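Long-range contacts in peroxiredoxin (Clostridioides difficile, PDB 6TSB), which hydrolyses chitin through the C-terminal family 18 glycosyl hydrolase domain modelled here, and probably reduces peroxides through its N-terminal peroxiredoxin part: residues L43-N48 with L78-A83; A190-I195 with E245-P250; S206-A211 with K220-L225; L316-V321 with I348-P353. All coordinates share one frame; numbering follows the deposited sequence.

Contact 1: residues L43-N48 with L78-A83; sequences LGNPTN and LNQLLA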
loop_
_atom_site.group_PDB
_atom_site.type_symbol
_atom_site.label_atom_id
_atom_site.label_comp_id
_atom_site.label_asym_id
_atom_site.label_seq_id
_atom_site.Cartn_x
_atom_site.Cartn_y
_atom_site.Cartn_z
ATOM N N LEU A 43 26.553 -13.696 -3.161
ATOM C CA LEU A 43 26.885 -14.300 -4.485
ATOM C C LEU A 43 27.423 -13.229 -5.443
ATOM O O LEU A 43 26.617 -12.427 -5.968
ATOM C CB LEU A 43 25.621 -14.930 -5.071
ATOM C CG LEU A 43 25.803 -15.615 -6.419
ATOM C CD1 LEU A 43 26.825 -16.748 -6.312
ATOM C CD2 LEU A 43 24.462 -16.097 -6.981
ATOM N N GLY A 44 28.727 -13.238 -5.710
ATOM C CA GLY A 44 29.330 -12.287 -6.660
ATOM C C GLY A 44 30.056 -11.197 -5.906
ATOM O O GLY A 44 30.493 -11.468 -4.743
ATOM N N ASN A 45 30.176 -10.014 -6.514
ATOM C CA ASN A 45 31.038 -8.920 -5.988
ATOM C C ASN A 45 30.500 -8.390 -4.660
ATOM O O ASN A 45 29.432 -7.792 -4.620
ATOM C CB ASN A 45 31.114 -7.761 -6.983
ATOM C CG ASN A 45 32.156 -6.752 -6.564
ATOM O OD1 ASN A 45 32.111 -6.203 -5.454
ATOM N ND2 ASN A 45 33.113 -6.554 -7.453
ATOM N N PRO A 46 31.229 -8.491 -3.533
ATOM C CA PRO A 46 30.652 -8.146 -2.235
ATOM C C PRO A 46 30.742 -6.676 -1.782
ATOM O O PRO A 46 30.573 -6.418 -0.579
ATOM C CB PRO A 46 31.544 -8.987 -1.306
ATOM C CG PRO A 46 32.900 -8.809 -1.938
ATOM C CD PRO A 46 32.612 -8.959 -3.420
ATOM N N THR A 47 31.061 -5.756 -2.694
ATOM C CA THR A 47 31.469 -4.357 -2.368
ATOM C C THR A 47 30.396 -3.676 -1.503
ATOM O O THR A 47 30.751 -3.007 -0.467
ATOM C CB THR A 47 31.761 -3.632 -3.687
ATOM O OG1 THR A 47 33.047 -4.081 -4.124
ATOM C CG2 THR A 47 31.718 -2.133 -3.545
ATOM N N ASN A 48 29.125 -3.909 -1.856
ATOM C CA ASN A 48 27.956 -3.211 -1.245
ATOM C C ASN A 48 27.376 -3.963 -0.030
ATOM O O ASN A 48 26.306 -3.597 0.447
ATOM C CB ASN A 48 26.917 -2.916 -2.322
ATOM C CG ASN A 48 27.408 -1.875 -3.311
ATOM O OD1 ASN A 48 28.006 -0.870 -2.907
ATOM N ND2 ASN A 48 27.165 -2.108 -4.596
ATOM N N LEU A 78 36.067 -13.421 -1.992
ATOM C CA LEU A 78 36.082 -14.006 -0.638
ATOM C C LEU A 78 37.122 -13.233 0.183
ATOM O O LEU A 78 36.860 -12.955 1.366
ATOM C CB LEU A 78 36.412 -15.501 -0.715
ATOM C CG LEU A 78 36.681 -16.165 0.641
ATOM C CD1 LEU A 78 35.483 -16.023 1.567
ATOM C CD2 LEU A 78 37.032 -17.637 0.488
ATOM N N ASN A 79 38.282 -12.937 -0.399
ATOM C CA ASN A 79 39.322 -12.154 0.313
ATOM C C ASN A 79 38.757 -10.765 0.602
ATOM O O ASN A 79 38.951 -10.280 1.732
ATOM C CB ASN A 79 40.629 -12.090 -0.473
ATOM C CG ASN A 79 41.328 -13.430 -0.524
ATOM O OD1 ASN A 79 41.820 -13.825 -1.578
ATOM N ND2 ASN A 79 41.360 -14.127 0.601
ATOM N N GLN A 80 38.074 -10.156 -0.369
ATOM C CA GLN A 80 37.461 -8.815 -0.191
ATOM C C GLN A 80 36.500 -8.882 0.996
ATOM O O GLN A 80 36.628 -8.080 1.927
ATOM C CB GLN A 80 36.739 -8.373 -1.460
ATOM C CG GLN A 80 36.301 -6.916 -1.415
ATOM C CD GLN A 80 35.618 -6.487 -2.684
ATOM O OE1 GLN A 80 35.857 -7.059 -3.741
ATOM N NE2 GLN A 80 34.766 -5.480 -2.587
ATOM N N LEU A 81 35.645 -9.895 1.004
ATOM C CA LEU A 81 34.599 -10.087 2.042
ATOM C C LEU A 81 35.258 -10.342 3.403
ATOM O O LEU A 81 34.750 -9.811 4.402
ATOM C CB LEU A 81 33.681 -11.219 1.576
ATOM C CG LEU A 81 32.535 -11.579 2.510
ATOM C CD1 LEU A 81 31.502 -10.457 2.571
ATOM C CD2 LEU A 81 31.896 -12.874 2.034
ATOM N N LEU A 82 36.391 -11.046 3.442
ATOM C CA LEU A 82 37.130 -11.370 4.684
ATOM C C LEU A 82 37.683 -10.086 5.282
ATOM O O LEU A 82 37.850 -10.053 6.512
ATOM C CB LEU A 82 38.278 -12.349 4.400
ATOM C CG LEU A 82 37.869 -13.822 4.391
ATOM C CD1 LEU A 82 38.960 -14.693 3.808
ATOM C CD2 LEU A 82 37.524 -14.281 5.791
ATOM N N ALA A 83 37.997 -9.106 4.438
ATOM C CA ALA A 83 38.620 -7.837 4.865
ATOM C C ALA A 83 37.628 -7.003 5.698
ATOM O O ALA A 83 38.099 -6.192 6.501
ATOM C CB ALA A 83 39.113 -7.094 3.652
#
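Gln80 reaches Thr47 because its CG stands anti to the backbone N (chi1 -170°) and the chain runs on extended, carrying the amide off the helix and across to the loop. Thr47 meets it with OG1 turned beside its own backbone N and anti to the carbonyl carbon (chi1 -77°). Gln80 NE2 donates to Thr47 OG1 over 2.7 Å, with 149° at the hydrogen and the hydroxyl almost exactly in the plane of the amide. Thr47 OG1 in turn donates a hydrogen bond to Asn45 OD1, also at 2.7 Å, arriving in the carbonyl plane on a lone pair. That oxygen takes a second bond from Thr47 N at 3.0 Å, which closes an Asx turn, so the hydroxyl accepts from the helix amide and donates to a loop side chain held in place by its own backbone. All this sits in the TIM barrel of the family 18 domain: residues 43-48 follow strand 37-43, and Gln80 lies on helix 75-83, part of the beta-alpha-beta crossover from strand 56-64 to strand 92-98. Beside these polar bonds, Pro46 packs against the flank of the Gln80 chain, its CG 3.7 Å from Gln80 CD and its CD 3.8 Å from Gln80 OE1. Deeper still, Pro46 CB meets the Leu81 methyl CD1 at 4.1 Å, and Leu81 carries on inward to Val57 and Phe59 of strand 56-64. The two ends of the loop turn to the second subunit: Leu43 N bonds Thr333 OG1 and Asn48 ND2 bonds Gln338 OE1, both of that neighbouring chain.

Contact 2: residues A190-I195 with E245-P250; sequences AEIDKI and ENAGMP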
loop_
_atom_site.group_PDB
_atom_site.type_symbol
_atom_site.label_atom_id
_atom_site.label_comp_id
_atom_site.label_asym_id
_atom_site.label_seq_id
_atom_site.Cartn_x
_atom_site.Cartn_y
_atom_site.Cartn_z
ATOM N N ALA A 190 17.219 -35.669 4.589
ATOM C CA ALA A 190 18.007 -35.525 5.823
ATOM C C ALA A 190 17.287 -36.142 7.020
ATOM O O ALA A 190 16.043 -36.229 7.029
ATOM C CB ALA A 190 18.324 -34.074 6.056
ATOM N N GLU A 191 18.104 -36.571 7.972
ATOM C CA GLU A 191 17.719 -37.116 9.284
ATOM C C GLU A 191 17.764 -35.905 10.192
ATOM O O GLU A 191 18.808 -35.697 10.824
ATOM C CB GLU A 191 18.669 -38.228 9.763
ATOM C CG GLU A 191 18.753 -39.459 8.855
ATOM C CD GLU A 191 19.662 -40.556 9.413
ATOM O OE1 GLU A 191 20.881 -40.294 9.636
ATOM O OE2 GLU A 191 19.150 -41.671 9.685
ATOM N N ILE A 192 16.684 -35.120 10.202
ATOM C CA ILE A 192 16.636 -33.818 10.932
ATOM C C ILE A 192 17.089 -34.036 12.368
ATOM O O ILE A 192 17.900 -33.228 12.867
ATOM C CB ILE A 192 15.234 -33.194 10.907
ATOM C CG1 ILE A 192 14.722 -32.973 9.481
ATOM C CG2 ILE A 192 15.211 -31.918 11.753
ATOM C CD1 ILE A 192 15.684 -32.240 8.567
ATOM N N ASP A 193 16.591 -35.082 13.026
ATOM C CA ASP A 193 16.881 -35.317 14.471
ATOM C C ASP A 193 18.341 -35.750 14.653
ATOM O O ASP A 193 18.884 -35.512 15.713
ATOM C CB ASP A 193 15.898 -36.312 15.107
ATOM C CG ASP A 193 15.993 -37.746 14.605
ATOM O OD1 ASP A 193 16.048 -37.963 13.361
ATOM O OD2 ASP A 193 16.021 -38.643 15.465
ATOM N N LYS A 194 18.946 -36.400 13.662
ATOM C CA LYS A 194 20.372 -36.837 13.733
ATOM C C LYS A 194 21.318 -35.655 13.434
ATOM O O LYS A 194 22.297 -35.503 14.193
ATOM C CB LYS A 194 20.618 -38.029 12.801
ATOM C CG LYS A 194 19.953 -39.330 13.225
ATOM C CD LYS A 194 20.587 -39.921 14.472
ATOM C CE LYS A 194 19.629 -40.098 15.633
ATOM N NZ LYS A 194 19.029 -41.452 15.630
ATOM N N ILE A 195 21.053 -34.848 12.394
ATOM C CA ILE A 195 21.958 -33.703 12.026
ATOM C C ILE A 195 21.812 -32.553 13.009
ATOM O O ILE A 195 22.765 -31.810 13.134
ATOM C CB ILE A 195 21.715 -33.184 10.614
ATOM C CG1 ILE A 195 20.401 -32.415 10.505
ATOM C CG2 ILE A 195 21.810 -34.308 9.608
ATOM C CD1 ILE A 195 20.174 -31.846 9.119
ATOM N N GLU A 245 10.568 -28.520 13.093
ATOM C CA GLU A 245 10.547 -28.491 14.590
ATOM C C GLU A 245 10.078 -29.848 15.143
ATOM O O GLU A 245 10.680 -30.320 16.122
ATOM C CB GLU A 245 9.657 -27.357 15.098
ATOM C CG GLU A 245 10.362 -26.001 15.093
ATOM C CD GLU A 245 9.464 -24.823 15.424
ATOM O OE1 GLU A 245 8.248 -24.904 15.130
ATOM O OE2 GLU A 245 9.977 -23.853 15.982
ATOM N N ASN A 246 9.063 -30.443 14.501
ATOM C CA ASN A 246 8.389 -31.699 14.906
ATOM C C ASN A 246 9.244 -32.916 14.518
ATOM O O ASN A 246 9.089 -33.959 15.221
ATOM C CB ASN A 246 6.987 -31.778 14.301
ATOM C CG ASN A 246 6.030 -30.826 14.978
ATOM O OD1 ASN A 246 6.181 -30.540 16.160
ATOM N ND2 ASN A 246 5.068 -30.323 14.224
ATOM N N ALA A 247 10.094 -32.794 13.470
ATOM C CA ALA A 247 11.128 -33.793 13.081
ATOM C C ALA A 247 12.402 -33.658 13.952
ATOM O O ALA A 247 13.352 -34.450 13.774
ATOM C CB ALA A 247 11.405 -33.706 11.594
ATOM N N GLY A 248 12.416 -32.749 14.928
ATOM C CA GLY A 248 13.439 -32.701 15.989
ATOM C C GLY A 248 14.466 -31.590 15.803
ATOM O O GLY A 248 15.441 -31.603 16.578
ATOM N N MET A 249 14.271 -30.625 14.889
ATOM C CA MET A 249 15.208 -29.448 14.815
ATOM C C MET A 249 14.826 -28.420 15.875
ATOM O O MET A 249 13.729 -27.863 15.809
ATOM C CB MET A 249 15.216 -28.727 13.456
ATOM C CG MET A 249 16.278 -27.600 13.388
ATOM S SD MET A 249 17.992 -28.229 13.507
ATOM C CE MET A 249 17.940 -29.373 12.131
ATOM N N PRO A 250 15.714 -28.094 16.841
ATOM C CA PRO A 250 15.425 -27.045 17.816
ATOM C C PRO A 250 15.090 -25.733 17.092
ATOM O O PRO A 250 15.630 -25.463 15.995
ATOM C CB PRO A 250 16.726 -26.863 18.610
ATOM C CG PRO A 250 17.512 -28.125 18.378
ATOM C CD PRO A 250 17.022 -28.714 17.068
#
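Ile192 and Met249 meet at a flat group of the backbone, since no ring takes part: the CG2 methyl of Ile192 stands above one face of the Gly248-Met249 peptide, 3.5 Å from Met249 N. The next peptide back is approached at its oxygen, where Ala247 O lies 3.7 Å from Ile192 CB and 3.4 Å from Asp193 CB. Asp193 N is also close to that oxygen, but at an angle too poor for a hydrogen bond, and the interface is held by packing. Ile192 and Met249 cross at about a right angle, with Ile192 CG2 3.6 Å from Met249 CB. Bends at chi2 (65°) and chi3 (56°) of Met249 bring its tip back, so that CE lies 3.8 Å from the same CG2 and 4.2 Å from Ile195 CG1. Two helix ends of the TIM barrel wall come together here. Glu191 is the N-cap of the short helix 192-195, which leads toward strand 201-204, while helix 237-246 ends in a Schellman motif at Gly248, whose positive phi (105°) turns the chain toward strand 254-264. Ala247, in the last turn before that glycine, sets its CB 3.9 Å from Ile192 CB. Helix 183-188 packs on this pair through Ile186, which touches both Ile192 and Ala247, and Met249 continues onto Ala196 and Ile199.

Contact 3: residues S206-A211 with K220-L225; sequences SYDFTA and KHQANL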
loop_
_atom_site.group_PDB
_atom_site.type_symbol
_atom_site.label_atom_id
_atom_site.label_comp_id
_atom_site.label_asym_id
_atom_site.label_seq_id
_atom_site.Cartn_x
_atom_site.Cartn_y
_atom_site.Cartn_z
ATOM N N SER A 206 13.222 -20.910 2.623
ATOM C CA SER A 206 11.753 -20.741 2.642
ATOM C C SER A 206 11.377 -19.813 1.501
ATOM O O SER A 206 10.839 -18.747 1.797
ATOM C CB SER A 206 11.310 -20.232 3.995
ATOM O OG SER A 206 12.337 -19.502 4.657
ATOM N N TYR A 207 11.715 -20.196 0.262
ATOM C CA TYR A 207 11.444 -19.422 -0.978
ATOM C C TYR A 207 11.522 -20.367 -2.168
ATOM O O TYR A 207 11.658 -21.572 -1.955
ATOM C CB TYR A 207 12.385 -18.224 -1.126
ATOM C CG TYR A 207 13.841 -18.496 -0.857
ATOM C CD1 TYR A 207 14.660 -19.082 -1.815
ATOM C CD2 TYR A 207 14.408 -18.154 0.365
ATOM C CE1 TYR A 207 16.004 -19.318 -1.566
ATOM C CE2 TYR A 207 15.742 -18.404 0.629
ATOM C CZ TYR A 207 16.537 -18.994 -0.333
ATOM O OH TYR A 207 17.836 -19.253 -0.036
ATOM N N ASP A 208 11.325 -19.842 -3.370
ATOM C CA ASP A 208 11.304 -20.622 -4.636
ATOM C C ASP A 208 10.173 -21.657 -4.645
ATOM O O ASP A 208 10.263 -22.585 -5.461
ATOM C CB ASP A 208 12.648 -21.305 -4.890
ATOM C CG ASP A 208 13.695 -20.385 -5.488
ATOM O OD1 ASP A 208 13.305 -19.417 -6.172
ATOM O OD2 ASP A 208 14.898 -20.649 -5.268
ATOM N N PHE A 209 9.111 -21.496 -3.851
ATOM C CA PHE A 209 7.971 -22.456 -3.842
ATOM C C PHE A 209 7.497 -22.719 -5.282
ATOM O O PHE A 209 7.093 -23.879 -5.546
ATOM C CB PHE A 209 6.844 -21.991 -2.904
ATOM C CG PHE A 209 7.224 -21.812 -1.443
ATOM C CD1 PHE A 209 8.386 -22.360 -0.917
ATOM C CD2 PHE A 209 6.422 -21.077 -0.590
ATOM C CE1 PHE A 209 8.714 -22.193 0.422
ATOM C CE2 PHE A 209 6.758 -20.896 0.746
ATOM C CZ PHE A 209 7.902 -21.461 1.255
ATOM N N THR A 210 7.589 -21.743 -6.203
ATOM C CA THR A 210 7.053 -21.858 -7.598
ATOM C C THR A 210 8.136 -22.111 -8.658
ATOM O O THR A 210 7.779 -22.113 -9.849
ATOM C CB THR A 210 6.283 -20.602 -8.017
ATOM O OG1 THR A 210 7.130 -19.477 -7.780
ATOM C CG2 THR A 210 4.970 -20.462 -7.282
ATOM N N ALA A 211 9.384 -22.354 -8.254
ATOM C CA ALA A 211 10.549 -22.613 -9.138
ATOM C C ALA A 211 10.340 -23.831 -10.061
ATOM O O ALA A 211 11.021 -23.889 -11.098
ATOM C CB ALA A 211 11.785 -22.784 -8.291
ATOM N N LYS A 220 1.669 -18.155 -8.523
ATOM C CA LYS A 220 1.345 -18.209 -7.079
ATOM C C LYS A 220 2.512 -17.555 -6.333
ATOM O O LYS A 220 3.489 -17.171 -7.020
ATOM C CB LYS A 220 1.122 -19.661 -6.649
ATOM C CG LYS A 220 0.222 -20.507 -7.545
ATOM C CD LYS A 220 -1.214 -20.030 -7.640
ATOM C CE LYS A 220 -2.233 -21.142 -7.491
ATOM N NZ LYS A 220 -2.720 -21.234 -6.095
ATOM N N HIS A 221 2.423 -17.449 -5.002
ATOM C CA HIS A 221 3.517 -16.958 -4.123
ATOM C C HIS A 221 4.657 -17.979 -4.052
ATOM O O HIS A 221 4.378 -19.215 -4.022
ATOM C CB HIS A 221 3.047 -16.683 -2.696
ATOM C CG HIS A 221 1.865 -15.791 -2.630
ATOM N ND1 HIS A 221 1.866 -14.544 -3.209
ATOM C CD2 HIS A 221 0.657 -15.956 -2.049
ATOM C CE1 HIS A 221 0.707 -13.968 -2.985
ATOM N NE2 HIS A 221 -0.052 -14.813 -2.266
ATOM N N GLN A 222 5.883 -17.447 -4.002
ATOM C CA GLN A 222 7.164 -18.195 -3.915
ATOM C C GLN A 222 7.562 -18.371 -2.442
ATOM O O GLN A 222 8.305 -19.329 -2.193
ATOM C CB GLN A 222 8.265 -17.482 -4.715
ATOM C CG GLN A 222 8.855 -16.244 -4.033
ATOM C CD GLN A 222 10.327 -16.044 -4.342
ATOM O OE1 GLN A 222 11.088 -16.998 -4.462
ATOM N NE2 GLN A 222 10.763 -14.797 -4.448
ATOM N N ALA A 223 7.112 -17.490 -1.529
ATOM C CA ALA A 223 7.566 -17.403 -0.113
ATOM C C ALA A 223 6.419 -16.988 0.849
ATOM O O ALA A 223 6.680 -16.288 1.873
ATOM C CB ALA A 223 8.729 -16.451 -0.022
ATOM N N ASN A 224 5.197 -17.466 0.600
ATOM C CA ASN A 224 4.017 -17.187 1.465
ATOM C C ASN A 224 4.344 -17.595 2.904
ATOM O O ASN A 224 4.835 -18.720 3.111
ATOM C CB ASN A 224 2.750 -17.821 0.897
ATOM C CG ASN A 224 2.856 -19.309 0.646
ATOM O OD1 ASN A 224 3.313 -19.750 -0.425
ATOM N ND2 ASN A 224 2.348 -20.087 1.594
ATOM N N LEU A 225 4.145 -16.707 3.876
ATOM C CA LEU A 225 4.452 -17.069 5.285
ATOM C C LEU A 225 3.369 -18.056 5.774
ATOM O O LEU A 225 3.748 -19.085 6.371
ATOM C CB LEU A 225 4.557 -15.814 6.143
ATOM C CG LEU A 225 4.802 -16.054 7.629
ATOM C CD1 LEU A 225 6.072 -16.865 7.865
ATOM C CD2 LEU A 225 4.850 -14.742 8.406
HETATM O O HOH W 1 6.061 -17.167 -8.703
#
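The Tyr-Asp pair that follows strand 201-204 belongs to the Met-X-Tyr-Asp motif of family 18 chitinases, and here residues 220-225, from further along the same connection, pack against it. Asp208 N donates to Gln222 OE1 over 3.1 Å with 154° at the hydrogen, tilted 19° from the plane of the amide. Gln222 reaches it by placing CG between its backbone N and carbonyl carbon and bending again at chi2, which folds the amide alongside Asp208, the two pointing the same way. Asp208 OD1 is itself taken by Tyr261 OH and by a salt bridge to Arg263, and a bound PEG molecule lies about 3 Å from this side chain. In family relatives this end of the barrel, past the C-terminal ends of the strands, forms the substrate groove, which places Asp208 probably near the groove, consistent with the PEG found beside it. From Asp208 to Ala211 the chain makes a type I turn. Asn224 OD1 comes up near the plane of the Phe209 ring at its edge, 3.4 Å from CD2, the amide and ring planes 70° apart; Asn224 ND2 is held by Phe226 O and Tyr235 O. Thr210 CG2 rests 3.5 Å from His221 O, while a water bonds Thr210 OG1 at 2.7 Å and donates to Lys220 O at 3.1 Å. Ala223 CB packs 3.6 Å from Ser206 O. Across the subunit boundary, His221 NE2 bonds Asp290 OD2 of the second subunit, and Trp332 of that subunit packs on Tyr207.

Contact 4: residues L316-V321 with I348-P353; sequences LKTQYV and IGINDP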
loop_
_atom_site.group_PDB
_atom_site.type_symbol
_atom_site.label_atom_id
_atom_site.label_comp_id
_atom_site.label_asym_id
_atom_site.label_seq_id
_atom_site.Cartn_x
_atom_site.Cartn_y
_atom_site.Cartn_z
ATOM N N LEU A 316 -13.145 4.766 3.491
ATOM C CA LEU A 316 -13.143 5.335 4.862
ATOM C C LEU A 316 -14.082 6.559 4.946
ATOM O O LEU A 316 -14.921 6.586 5.889
ATOM C CB LEU A 316 -11.691 5.655 5.241
ATOM C CG LEU A 316 -10.798 4.424 5.447
ATOM C CD1 LEU A 316 -9.438 4.830 6.001
ATOM C CD2 LEU A 316 -11.466 3.409 6.368
ATOM N N LYS A 317 -14.001 7.493 3.982
ATOM C CA LYS A 317 -14.950 8.642 3.864
ATOM C C LYS A 317 -16.387 8.127 3.710
ATOM O O LYS A 317 -17.242 8.662 4.428
ATOM C CB LYS A 317 -14.519 9.592 2.744
ATOM C CG LYS A 317 -13.549 10.647 3.252
ATOM C CD LYS A 317 -12.663 11.311 2.211
ATOM C CE LYS A 317 -11.530 12.039 2.901
ATOM N NZ LYS A 317 -10.902 13.043 2.027
ATOM N N THR A 318 -16.657 7.136 2.852
ATOM C CA THR A 318 -18.036 6.631 2.634
ATOM C C THR A 318 -18.518 5.874 3.881
ATOM O O THR A 318 -19.764 5.830 4.121
ATOM C CB THR A 318 -18.141 5.754 1.371
ATOM O OG1 THR A 318 -17.118 4.752 1.349
ATOM C CG2 THR A 318 -18.075 6.573 0.092
ATOM N N GLN A 319 -17.593 5.265 4.640
ATOM C CA GLN A 319 -17.912 4.667 5.973
ATOM C C GLN A 319 -18.432 5.782 6.893
ATOM O O GLN A 319 -19.525 5.621 7.466
ATOM C CB GLN A 319 -16.707 3.967 6.625
ATOM C CG GLN A 319 -16.369 2.593 6.041
ATOM C CD GLN A 319 -17.505 1.613 6.205
ATOM O OE1 GLN A 319 -18.235 1.329 5.255
ATOM N NE2 GLN A 319 -17.694 1.126 7.426
ATOM N N TYR A 320 -17.667 6.865 7.016
ATOM C CA TYR A 320 -17.987 8.044 7.854
ATOM C C TYR A 320 -19.400 8.513 7.510
ATOM O O TYR A 320 -20.146 8.857 8.418
ATOM C CB TYR A 320 -16.906 9.113 7.694
ATOM C CG TYR A 320 -17.028 10.282 8.633
ATOM C CD1 TYR A 320 -17.965 11.292 8.431
ATOM C CD2 TYR A 320 -16.176 10.395 9.731
ATOM C CE1 TYR A 320 -18.050 12.375 9.300
ATOM C CE2 TYR A 320 -16.247 11.477 10.603
ATOM C CZ TYR A 320 -17.182 12.475 10.385
ATOM O OH TYR A 320 -17.228 13.520 11.270
ATOM N N VAL A 321 -19.764 8.493 6.231
ATOM C CA VAL A 321 -21.094 8.967 5.766
ATOM C C VAL A 321 -22.150 8.066 6.410
ATOM O O VAL A 321 -23.222 8.554 6.863
ATOM C CB VAL A 321 -21.180 8.992 4.218
ATOM C CG1 VAL A 321 -22.613 8.958 3.703
ATOM C CG2 VAL A 321 -20.460 10.197 3.633
ATOM N N ILE A 348 -19.803 2.433 -4.818
ATOM C CA ILE A 348 -19.860 1.106 -4.141
ATOM C C ILE A 348 -19.720 1.353 -2.623
ATOM O O ILE A 348 -20.472 0.707 -1.846
ATOM C CB ILE A 348 -18.811 0.140 -4.751
ATOM C CG1 ILE A 348 -19.123 -0.195 -6.215
ATOM C CG2 ILE A 348 -18.684 -1.129 -3.927
ATOM C CD1 ILE A 348 -20.555 -0.638 -6.469
ATOM N N GLY A 349 -18.868 2.311 -2.237
ATOM C CA GLY A 349 -18.617 2.748 -0.848
ATOM C C GLY A 349 -19.900 3.014 -0.076
ATOM O O GLY A 349 -19.954 2.620 1.129
ATOM N N ILE A 350 -20.870 3.632 -0.755
ATOM C CA ILE A 350 -22.249 3.941 -0.275
ATOM C C ILE A 350 -23.202 2.771 -0.527
ATOM O O ILE A 350 -24.033 2.529 0.357
ATOM C CB ILE A 350 -22.804 5.219 -0.958
ATOM C CG1 ILE A 350 -21.975 6.458 -0.616
ATOM C CG2 ILE A 350 -24.276 5.420 -0.631
ATOM C CD1 ILE A 350 -21.836 6.725 0.863
ATOM N N ASN A 351 -23.186 2.123 -1.695
ATOM C CA ASN A 351 -24.312 1.216 -2.098
ATOM C C ASN A 351 -24.049 -0.259 -1.733
ATOM O O ASN A 351 -25.055 -1.009 -1.555
ATOM C CB ASN A 351 -24.648 1.374 -3.586
ATOM C CG ASN A 351 -25.286 2.717 -3.853
ATOM O OD1 ASN A 351 -24.621 3.642 -4.322
ATOM N ND2 ASN A 351 -26.547 2.861 -3.477
ATOM N N ASP A 352 -22.786 -0.697 -1.664
ATOM C CA ASP A 352 -22.434 -2.124 -1.392
ATOM C C ASP A 352 -21.059 -2.166 -0.735
ATOM O O ASP A 352 -20.087 -2.677 -1.285
ATOM C CB ASP A 352 -22.517 -2.966 -2.666
ATOM C CG ASP A 352 -23.325 -4.238 -2.475
ATOM O OD1 ASP A 352 -22.957 -5.036 -1.580
ATOM O OD2 ASP A 352 -24.342 -4.396 -3.192
ATOM N N PRO A 353 -20.932 -1.623 0.492
ATOM C CA PRO A 353 -19.614 -1.442 1.101
ATOM C C PRO A 353 -18.901 -2.778 1.389
ATOM O O PRO A 353 -17.696 -2.765 1.538
ATOM C CB PRO A 353 -19.872 -0.644 2.394
ATOM C CG PRO A 353 -21.368 -0.326 2.403
ATOM C CD PRO A 353 -22.039 -1.198 1.360
HETATM O O HOH W 2 -17.530 2.676 2.696
#
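Ile350 and Val321 cross at about a right angle where helix 341-351 packs on helix 311-323, a helix-helix contact in the C-terminal part of the chain. Ile350 CD1 makes this junction, 3.7 Å from Val321 CG1, the branch that stands anti to its backbone N. The same methyl is 3.8 Å from Thr318 CG2, so it dips between two side chains one turn apart on helix 311-323. Thr318 comes at Ile350 more obliquely. Its methyl stands anti to the carbonyl carbon and faces the isoleucine, and its hydroxyl takes the position between N and C (chi1 50°), facing Gly349. Having no side chain, Gly349 lets the helices come close: the CA atoms of Thr318 and Gly349 are 5.2 Å apart, and Thr318 OG1 touches Gly349 CA at 3.3 Å. Thr318 CB lies against the next peptide, 3.6 Å from Gly349 C. The hydroxyl is buried; its main partner is Ile314 O one turn back, with Phe315 O also within bonding distance. The second subunit covers the outer sides. Leu256 of that subunit packs on Val321, its Ile25 touches both Gln319 and Pro353, and Tyr320 OH bonds its Asp238 OD1, as would fit a domain-swapped dimer in which this arm reaches over the partner's barrel. Pro353 begins the following helix, 353-361, right after the break at Asp352. Between the two helices a water approaches Thr318 OG1 too closely for that bond to be taken at face value, but donates soundly to Gly349 O at 2.9 Å.

Contacts 1, 2 and 3 all sit on the barrel, whereas contact 4 lies on the far arm, its centre about 54 Å from that of contact 1. Contacts 3 and 4 are buried, the former by strand 254-264 and the second subunit, the latter with the second subunit packed against it; contacts 1 and 2 are only partly covered. Along the chain contact 3 falls within the span between the segments of contact 2, and both involve the connection between strands 201-204 and 254-264. The chemistry differs: a chain of side-chain hydrogen bonds in contact 1, apolar packing in contact 2, backbone-to-amide bonding in contact 3, and close helix packing with a bridging water in contact 4.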